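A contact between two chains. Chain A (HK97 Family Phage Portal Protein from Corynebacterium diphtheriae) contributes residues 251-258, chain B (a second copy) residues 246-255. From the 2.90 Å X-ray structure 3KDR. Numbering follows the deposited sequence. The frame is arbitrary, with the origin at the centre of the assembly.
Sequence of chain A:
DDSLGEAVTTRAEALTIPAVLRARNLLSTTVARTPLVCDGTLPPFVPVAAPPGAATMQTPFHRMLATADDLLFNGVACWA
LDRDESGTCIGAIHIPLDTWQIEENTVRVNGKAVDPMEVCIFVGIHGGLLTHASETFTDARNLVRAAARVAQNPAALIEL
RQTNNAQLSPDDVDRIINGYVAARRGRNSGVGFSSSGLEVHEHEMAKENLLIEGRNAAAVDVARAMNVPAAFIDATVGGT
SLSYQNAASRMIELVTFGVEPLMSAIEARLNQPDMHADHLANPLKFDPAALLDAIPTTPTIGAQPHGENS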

# COMPACT_ATOMS: atom_id res chain seq x y z
N MSE A 251 -25.06 -19.23 7.67
CA MSE A 251 -25.75 -20.46 7.91
C MSE A 251 -26.15 -21.04 6.56
O MSE A 251 -25.96 -22.23 6.28
N ILE A 252 -26.66 -20.16 5.72
CA ILE A 252 -27.13 -20.55 4.43
C ILE A 252 -25.97 -21.02 3.58
O ILE A 252 -26.06 -22.00 2.84
N GLU A 253 -24.89 -20.29 3.68
CA GLU A 253 -23.68 -20.65 3.03
C GLU A 253 -23.21 -22.00 3.57
O GLU A 253 -22.89 -22.93 2.82
N LEU A 254 -23.19 -22.15 4.87
CA LEU A 254 -22.68 -23.38 5.45
C LEU A 254 -23.56 -24.54 5.07
O LEU A 254 -23.08 -25.64 4.86
N VAL A 255 -24.85 -24.31 4.99
CA VAL A 255 -25.80 -25.38 4.67
C VAL A 255 -25.73 -25.77 3.22
O VAL A 255 -25.69 -26.93 2.91
N THR A 256 -25.74 -24.81 2.32
CA THR A 256 -25.90 -25.06 0.88
C THR A 256 -24.77 -25.90 0.35
O THR A 256 -25.01 -26.88 -0.36
N PHE A 257 -23.54 -25.54 0.70
CA PHE A 257 -22.39 -26.30 0.25
C PHE A 257 -21.84 -27.20 1.36
O PHE A 257 -21.43 -28.35 1.08
N GLY A 258 -21.86 -26.74 2.61
CA GLY A 258 -21.28 -27.54 3.70
C GLY A 258 -22.00 -28.83 4.06
O GLY A 258 -21.47 -29.92 4.00
N ASN B 246 -23.46 -14.16 -2.21
CA ASN B 246 -24.43 -15.08 -1.55
C ASN B 246 -24.49 -16.49 -2.12
O ASN B 246 -24.09 -16.73 -3.23
N ALA B 247 -25.03 -17.40 -1.33
CA ALA B 247 -25.17 -18.80 -1.70
C ALA B 247 -25.75 -19.01 -3.11
O ALA B 247 -25.21 -19.78 -3.88
N ALA B 248 -26.84 -18.32 -3.43
CA ALA B 248 -27.54 -18.52 -4.69
C ALA B 248 -26.64 -18.13 -5.87
O ALA B 248 -26.60 -18.83 -6.90
N SER B 249 -25.92 -17.04 -5.72
CA SER B 249 -24.93 -16.69 -6.69
C SER B 249 -23.86 -17.73 -6.95
O SER B 249 -23.55 -17.98 -8.10
N ARG B 250 -23.29 -18.32 -5.90
CA ARG B 250 -22.23 -19.28 -6.09
C ARG B 250 -22.76 -20.56 -6.65
O ARG B 250 -22.11 -21.22 -7.39
N MSE B 251 -23.96 -20.94 -6.28
CA MSE B 251 -24.48 -22.20 -6.74
C MSE B 251 -24.76 -22.05 -8.23
O MSE B 251 -24.49 -22.96 -9.04
N ILE B 252 -25.29 -20.89 -8.59
CA ILE B 252 -25.58 -20.65 -9.96
C ILE B 252 -24.29 -20.70 -10.75
O ILE B 252 -24.22 -21.28 -11.86
N GLU B 253 -23.26 -20.09 -10.18
CA GLU B 253 -21.98 -20.05 -10.81
C GLU B 253 -21.37 -21.44 -10.92
O GLU B 253 -20.71 -21.79 -11.91
N LEU B 254 -21.54 -22.23 -9.87
CA LEU B 254 -20.94 -23.52 -9.85
C LEU B 254 -21.62 -24.39 -10.90
O LEU B 254 -20.97 -25.16 -11.63
N VAL B 255 -22.94 -24.26 -10.95
CA VAL B 255 -23.74 -25.05 -11.86
C VAL B 255 -23.43 -24.65 -13.26
O VAL B 255 -23.24 -25.49 -14.08

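A single aromatic side chain dominates this contact between two copies of the portal protein: Phe257(A) enters a hole on the facing helix formed by Ala247(B), Arg250(B), Met251(B) and Leu254(B). It projects from a stretch where the chain A helix widens into a pi-type turn, residues 254-258, and the backbone bond from Phe257(A) N to Glu253(A) O is weak at 3.4 Å. The two helices run in roughly the same direction, 25° apart, with their axes 10.2 Å apart at closest approach.

Phe257(A) points toward chain B with chi1 in the m well and chi2 at -81°. The leading atom, Phe257(A) CZ, reaches 3.8 Å from each of three atoms: Ala247(B) O, Met251(B) N and Arg250(B) CB. The first two lie at the edge of the ring, near its plane, and are already joined to each other by a helical hydrogen bond from Met251(B) N to Ala247(B) O (2.9 Å), so the ring tip rests against a backbone whose polar groups are satisfied. Farther along the hole, Phe257(A) CE1 lies 4.1 Å from Met251(B) CE and 4.3 Å from Leu254(B) CD2. Met251(B), a selenomethionine, has chi1 t and chi2 p; Leu254(B) has the same pair of wells.

The small side chain of Ala247(B) also points toward chain A, at the start of its helix, where Ala247(B) CA lies 5.3 Å from Glu253(A) CA. Ala247(B) CB meets Ile252(A) CG2 at 3.8 Å and Thr256(A) OG1 at 3.9 Å. Ile252(A) and Thr256(A) both have chi1 m. Thr256(A) turns its hydroxyl back to its own helix, donating from OG1 to Ile252(A) O at 2.8 Å, while its methyl CG2 packs against Met251(B) CE at 3.8 Å.

The polar component is modest. Glu253(A) leaves its helix sideways, but its t, p conformation brings the carboxylate nearer to chain B, where OE1 forms a long salt bridge with Arg250(B) NH2 at 3.5 Å. Arg250(B) points toward chain A with chi1 between wells at -33°, then t and m at chi2 and chi3. This course carries the guanidinium over the aromatic ring, with CZ of Arg250(B) 5.1 Å from the centroid of the six ring atoms of Phe257(A), CG to CZ, at most a weak cation-pi attraction. No hydrogen bond crosses between the stretches, so the contact rests chiefly on shape and apolar packing.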

# COMPACT_ATOMS: atom_id res chain seq x y z
CB MSE A 251 -26.97 -20.22 8.77
CG MSE A 251 -27.57 -21.50 9.28
SE MSE A 251 -26.26 -22.74 10.05
CE MSE A 251 -26.53 -22.40 11.95
CB ILE A 252 -27.78 -19.36 3.75
CG1 ILE A 252 -28.90 -18.84 4.64
CG2 ILE A 252 -28.30 -19.72 2.39
CD1 ILE A 252 -29.88 -17.96 3.98
CB GLU A 253 -22.71 -19.53 3.32
CG GLU A 253 -21.29 -19.74 2.96
CD GLU A 253 -21.12 -19.93 1.51
OE1 GLU A 253 -20.15 -20.64 1.08
OE2 GLU A 253 -21.99 -19.35 0.79
CB LEU A 254 -22.60 -23.26 6.97
CG LEU A 254 -22.09 -24.45 7.79
CD1 LEU A 254 -20.68 -24.79 7.45
CD2 LEU A 254 -22.20 -24.13 9.26
CB VAL A 255 -27.25 -24.94 5.04
CG1 VAL A 255 -28.25 -25.94 4.66
CG2 VAL A 255 -27.38 -24.72 6.53
CB THR A 256 -25.94 -23.75 0.11
OG1 THR A 256 -27.11 -23.07 0.49
CG2 THR A 256 -26.01 -23.96 -1.29
CB PHE A 257 -21.32 -25.38 -0.28
CG PHE A 257 -21.84 -24.40 -1.26
CD1 PHE A 257 -22.05 -24.73 -2.58
CD2 PHE A 257 -22.16 -23.17 -0.86
CE1 PHE A 257 -22.54 -23.80 -3.50
CE2 PHE A 257 -22.67 -22.26 -1.77
CZ PHE A 257 -22.85 -22.60 -3.09
CB ASN B 246 -25.85 -14.49 -1.59
CG ASN B 246 -26.30 -14.11 -3.00
OD1 ASN B 246 -27.45 -14.25 -3.36
ND2 ASN B 246 -25.38 -13.57 -3.78
CB ALA B 247 -26.04 -19.49 -0.68
CB ALA B 248 -28.88 -17.75 -4.71
CB SER B 249 -24.21 -15.46 -6.26
OG SER B 249 -24.65 -14.39 -7.05
CB ARG B 250 -21.45 -19.55 -4.80
CG ARG B 250 -21.34 -18.37 -3.86
CD ARG B 250 -20.06 -18.32 -2.97
NE ARG B 250 -19.69 -19.59 -2.32
CZ ARG B 250 -18.48 -20.18 -2.39
NH1 ARG B 250 -17.47 -19.65 -3.10
NH2 ARG B 250 -18.24 -21.32 -1.75
CB MSE B 251 -25.74 -22.56 -5.98
CG MSE B 251 -26.37 -23.82 -6.38
SE MSE B 251 -25.20 -25.31 -6.22
CE MSE B 251 -25.77 -26.05 -4.47
CB ILE B 252 -26.23 -19.33 -10.14
CG1 ILE B 252 -27.67 -19.42 -9.66
CG2 ILE B 252 -26.24 -18.94 -11.61
CD1 ILE B 252 -28.37 -18.09 -9.66
CB GLU B 253 -21.11 -19.12 -10.00
CG GLU B 253 -19.64 -19.21 -10.22
CD GLU B 253 -19.24 -18.65 -11.55
OE1 GLU B 253 -18.33 -19.26 -12.18
OE2 GLU B 253 -19.82 -17.60 -11.96
CB LEU B 254 -21.11 -24.12 -8.48
CG LEU B 254 -20.69 -25.57 -8.28
CD1 LEU B 254 -19.23 -25.73 -8.62
CD2 LEU B 254 -21.00 -25.95 -6.88
CB VAL B 255 -25.19 -24.85 -11.58
CG1 VAL B 255 -26.00 -25.47 -12.66
CG2 VAL B 255 -25.51 -25.46 -10.24